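Side-chain contacts in DNA polymerase (PDB 5MDN), which probably catalyses DNA synthesis, adding deoxyribonucleotides from their triphosphates to a growing strand and releasing diphosphate: residues 23-26 against 27-31; 191-194 against 195-199. All coordinates share one frame; numbering follows the deposited sequence.

Contact 1: 23-26 against 27-31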
loop_
_atom_site.group_PDB
_atom_site.type_symbol
_atom_site.label_atom_id
_atom_site.label_comp_id
_atom_site.label_asym_id
_atom_site.label_seq_id
_atom_site.Cartn_x
_atom_site.Cartn_y
_atom_site.Cartn_z
ATOM N N GLY A 23 -1.869 23.292 7.306
ATOM C CA GLY A 23 -3.119 22.743 7.787
ATOM C C GLY A 23 -4.280 23.703 7.642
ATOM O O GLY A 23 -4.204 24.691 6.911
ATOM N N VAL A 24 -5.361 23.392 8.358
ATOM C CA VAL A 24 -6.646 24.080 8.230
ATOM C C VAL A 24 -7.098 24.505 9.622
ATOM O O VAL A 24 -7.572 23.673 10.404
ATOM C CB VAL A 24 -7.710 23.193 7.569
ATOM C CG1 VAL A 24 -9.048 23.915 7.527
ATOM C CG2 VAL A 24 -7.273 22.788 6.168
ATOM N N ASP A 25 -7.008 25.802 9.911
ATOM C CA ASP A 25 -7.305 26.297 11.249
ATOM C C ASP A 25 -8.788 26.107 11.584
ATOM O O ASP A 25 -9.592 25.644 10.771
ATOM C CB ASP A 25 -6.902 27.764 11.382
ATOM C CG ASP A 25 -7.757 28.687 10.542
ATOM O OD1 ASP A 25 -8.521 28.196 9.684
ATOM O OD2 ASP A 25 -7.680 29.913 10.764
ATOM N N GLY A 26 -9.145 26.476 12.817
ATOM C CA GLY A 26 -10.513 26.334 13.284
ATOM C C GLY A 26 -11.534 27.154 12.526
ATOM O O GLY A 26 -12.720 26.808 12.534
ATOM N N GLU A 27 -11.109 28.233 11.880
ATOM C CA GLU A 27 -12.013 29.067 11.103
ATOM C C GLU A 27 -12.048 28.680 9.629
ATOM O O GLU A 27 -12.634 29.408 8.819
ATOM C CB GLU A 27 -11.636 30.542 11.265
ATOM C CG GLU A 27 -11.610 30.995 12.723
ATOM C CD GLU A 27 -11.433 32.493 12.871
ATOM O OE1 GLU A 27 -12.225 33.247 12.267
ATOM O OE2 GLU A 27 -10.512 32.917 13.601
ATOM N N GLY A 28 -11.439 27.556 9.267
ATOM C CA GLY A 28 -11.586 27.014 7.930
ATOM C C GLY A 28 -10.775 27.699 6.854
ATOM O O GLY A 28 -11.245 27.822 5.716
ATOM N N ARG A 29 -9.562 28.143 7.174
ATOM C CA ARG A 29 -8.667 28.742 6.194
ATOM C C ARG A 29 -7.290 28.106 6.310
ATOM O O ARG A 29 -6.851 27.727 7.399
ATOM C CB ARG A 29 -8.553 30.261 6.379
ATOM C CG ARG A 29 -8.295 30.664 7.810
ATOM C CD ARG A 29 -7.950 32.128 7.971
ATOM N NE ARG A 29 -7.193 32.340 9.202
ATOM C CZ ARG A 29 -6.212 33.225 9.337
ATOM N NH1 ARG A 29 -5.864 33.996 8.315
ATOM N NH2 ARG A 29 -5.581 33.342 10.499
ATOM N N ARG A 30 -6.611 27.997 5.172
ATOM C CA ARG A 30 -5.364 27.248 5.093
ATOM C C ARG A 30 -4.216 28.120 5.587
ATOM O O ARG A 30 -3.983 29.209 5.054
ATOM C CB ARG A 30 -5.107 26.773 3.664
ATOM C CG ARG A 30 -5.925 25.556 3.232
ATOM C CD ARG A 30 -7.392 25.904 2.983
ATOM N NE ARG A 30 -8.190 24.732 2.628
ATOM C CZ ARG A 30 -9.190 24.259 3.365
ATOM N NH1 ARG A 30 -9.518 24.860 4.499
ATOM N NH2 ARG A 30 -9.862 23.187 2.969
ATOM N N VAL A 31 -3.497 27.639 6.602
ATOM C CA VAL A 31 -2.411 28.379 7.231
ATOM C C VAL A 31 -1.200 27.461 7.343
ATOM O O VAL A 31 -1.258 26.275 7.021
ATOM C CB VAL A 31 -2.796 28.931 8.622
ATOM C CG1 VAL A 31 -4.033 29.811 8.529
ATOM C CG2 VAL A 31 -3.019 27.788 9.600
#

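Contact 2: 191-194 against 195-199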
loop_
_atom_site.group_PDB
_atom_site.type_symbol
_atom_site.label_atom_id
_atom_site.label_comp_id
_atom_site.label_asym_id
_atom_site.label_seq_id
_atom_site.Cartn_x
_atom_site.Cartn_y
_atom_site.Cartn_z
ATOM N N VAL A 191 -9.202 16.650 -15.262
ATOM C CA VAL A 191 -9.270 16.927 -13.835
ATOM C C VAL A 191 -10.729 16.886 -13.405
ATOM O O VAL A 191 -11.623 17.281 -14.164
ATOM C CB VAL A 191 -8.631 18.288 -13.473
ATOM C CG1 VAL A 191 -7.153 18.303 -13.835
ATOM C CG2 VAL A 191 -9.360 19.432 -14.173
ATOM N N LYS A 192 -10.972 16.383 -12.197
ATOM C CA LYS A 192 -12.297 16.388 -11.598
ATOM C C LYS A 192 -12.153 16.768 -10.133
ATOM O O LYS A 192 -11.164 16.419 -9.484
ATOM C CB LYS A 192 -12.996 15.028 -11.746
ATOM C CG LYS A 192 -14.471 15.042 -11.371
ATOM C CD LYS A 192 -15.146 13.717 -11.687
ATOM C CE LYS A 192 -16.538 13.646 -11.074
ATOM N NZ LYS A 192 -17.502 14.553 -11.754
ATOM N N THR A 193 -13.150 17.481 -9.616
ATOM C CA THR A 193 -13.027 18.175 -8.344
ATOM C C THR A 193 -14.202 17.826 -7.443
ATOM O O THR A 193 -15.269 17.415 -7.904
ATOM C CB THR A 193 -12.968 19.702 -8.522
ATOM O OG1 THR A 193 -14.281 20.204 -8.802
ATOM C CG2 THR A 193 -12.039 20.081 -9.663
ATOM N N SER A 194 -13.984 17.997 -6.139
ATOM C CA SER A 194 -15.045 17.735 -5.174
ATOM C C SER A 194 -16.169 18.759 -5.281
ATOM O O SER A 194 -17.308 18.462 -4.902
ATOM C CB SER A 194 -14.471 17.720 -3.758
ATOM O OG SER A 194 -13.706 18.884 -3.504
ATOM N N ASP A 195 -15.869 19.969 -5.762
ATOM C CA ASP A 195 -16.924 20.932 -6.066
ATOM C C ASP A 195 -17.919 20.359 -7.068
ATOM O O ASP A 195 -19.137 20.485 -6.896
ATOM C CB ASP A 195 -16.317 22.232 -6.597
ATOM C CG ASP A 195 -15.700 23.082 -5.505
ATOM O OD1 ASP A 195 -15.863 22.736 -4.315
ATOM O OD2 ASP A 195 -15.055 24.097 -5.841
ATOM N N GLY A 196 -17.414 19.722 -8.124
ATOM C CA GLY A 196 -18.263 19.239 -9.192
ATOM C C GLY A 196 -17.748 19.612 -10.566
ATOM O O GLY A 196 -18.394 19.323 -11.579
ATOM N N ARG A 197 -16.587 20.262 -10.617
ATOM C CA ARG A 197 -16.011 20.680 -11.886
ATOM C C ARG A 197 -15.316 19.515 -12.580
ATOM O O ARG A 197 -14.759 18.618 -11.939
ATOM C CB ARG A 197 -15.000 21.813 -11.685
ATOM C CG ARG A 197 -15.518 23.035 -10.943
ATOM C CD ARG A 197 -14.418 24.086 -10.869
ATOM N NE ARG A 197 -14.438 24.854 -9.629
ATOM C CZ ARG A 197 -13.461 25.673 -9.251
ATOM N NH1 ARG A 197 -12.389 25.829 -10.017
ATOM N NH2 ARG A 197 -13.556 26.339 -8.108
ATOM N N GLU A 198 -15.353 19.542 -13.913
ATOM C CA GLU A 198 -14.517 18.684 -14.739
ATOM C C GLU A 198 -14.017 19.477 -15.935
ATOM O O GLU A 198 -14.761 20.275 -16.510
ATOM C CB GLU A 198 -15.277 17.453 -15.254
ATOM C CG GLU A 198 -16.070 16.674 -14.222
ATOM C CD GLU A 198 -16.706 15.431 -14.817
ATOM O OE1 GLU A 198 -16.304 15.040 -15.933
ATOM O OE2 GLU A 198 -17.606 14.849 -14.177
ATOM N N GLU A 199 -12.765 19.235 -16.319
ATOM C CA GLU A 199 -12.187 19.833 -17.514
ATOM C C GLU A 199 -11.127 18.898 -18.073
ATOM O O GLU A 199 -10.484 18.148 -17.335
ATOM C CB GLU A 199 -11.574 21.220 -17.263
ATOM C CG GLU A 199 -12.587 22.349 -17.155
ATOM C CD GLU A 199 -11.946 23.719 -17.233
ATOM O OE1 GLU A 199 -10.711 23.791 -17.405
ATOM O OE2 GLU A 199 -12.680 24.725 -17.128
#

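Contact 1: 23-26 against 27-31
Asp-25 and Arg-29 clasp each other across the end of a beta hairpin, where strand 17-24 turns back into strand 30-35. The hairpin closes with a type I turn from Asp-25 to Gly-28, followed by a G1-type bulge at Gly-28, whose phi is positive. The Asp-25 carboxylate grips Arg-29 twice. Asp-25 OD1 accepts the backbone N of Arg-29 at 2.7 Å, met nearly end-on to its C-O bond. Asp-25 OD2 takes Arg-29 NE at 2.9 Å in a salt bridge. NE comes on the syn side but well out of the carboxylate plane, and the two flat groups are turned 51° apart. Asp-25 CG sits between its backbone N and carbonyl carbon (chi1 68°), which swings the carboxylate over to the returning chain. With an alanine here, the Arg-29 backbone N would probably lose its OD1 acceptor and NE its OD2 charge partner, and the arginine would be freer to turn.

The backbone adds its own bonds. Gly-28 N reaches Asp-25 O at 3.1 Å, from above the carbonyl plane. Asp-25 N bonds to Arg-29 O, and Gly-23 and Val-31 exchange two bonds as a hydrogen-bonded pair. Val-24 and Arg-30 form the next, non-hydrogen-bonded pair, with side chains side by side and pointing the same way.

Further out, Met-1 touches Asp-25, while Arg-2 NH2 bonds to Gly-26 O. Pro-145 of strand 144-155 packs on Arg-29 and Val-31. The charge of Arg-30 is met by Asp-225, and its NH2 also bonds to Pro-162 O. The bend of Arg-30 at chi2 (73°) lays its guanidinium against Val-24: Val-24 CG2 stands 3.5 Å above the guanidinium plane, offset toward the rim.

Contact 2: 191-194 against 195-199
Thr-193 OG1 takes the backbone N of both Gly-196 and Arg-197 at the end of the hairpin between strands 186-193 and 198-202. Arg-197 N lies 2.9 Å from Thr-193 OG1, and Gly-196 N lies 3.2 Å from the same oxygen. A chi1 of 76° sets OG1 between the threonine's backbone N and carbonyl carbon and turns it over the loop. Gly-196 N also makes a weak bond to Thr-193 O. A side chain at Gly-196 would run into the carbonyl O of Asp-195 at these backbone angles. The backbone N of Thr-193 is met by Arg-197 O at 3.0 Å, in the carbonyl plane. This oxygen also receives a CA-H...O contact from Lys-192 CA.

Beyond the turn, Val-191 and Glu-199 are an antiparallel hydrogen-bonded pair. Val-191 N gives to Glu-199 O at 2.9 Å, and Glu-199 N gives back to Val-191 O at 3.1 Å. Val-191 O also meets Glu-198 CA.

Lys-192 and Glu-198 form the non-hydrogen-bonded pair one step nearer the turn. Their side chains run side by side, and Lys-192 NZ forms a salt bridge with Glu-198 OE2; its modelled length is too short to be relied on. Lys-192 is extended as far as CE and bends at chi4 (71°), which brings NZ across to the carboxylate. Arg-338 adds a long, weak ion pair to the same oxygen. At the tip, Ser-194 OG is satisfied by Val-165 N.

The hairpin forms one edge of the exonuclease-domain sheet. Strand 165-172 flanks strand 186-193 and bonds to Lys-192 and Ser-194. Phe-215 and Phe-218 of helix 209-222 cover Val-191 on one face. Helix 326-356 packs on Lys-192 and Glu-198 on the other.

In the fold
From the N terminus, the chain runs through strand 5-12 and then strand 17-24. Contact 1 closes the hairpin to strand 30-35, which next pairs in parallel with strand 144-155. The chain then builds a separate antiparallel sheet and returns to the first before entering strand 165-172. Strand 186-193 follows, and contact 2 closes its hairpin to the edge strand 198-202. The two closures come in series, neither nested nor crossed. Their centres are 22 Å apart, and their nearest atoms about 9 Å, without touching. Contact 1 belongs to the N-terminal sheet that includes magnesium ligand Asp-7; contact 2 belongs to the exonuclease sheet that includes Asp-169.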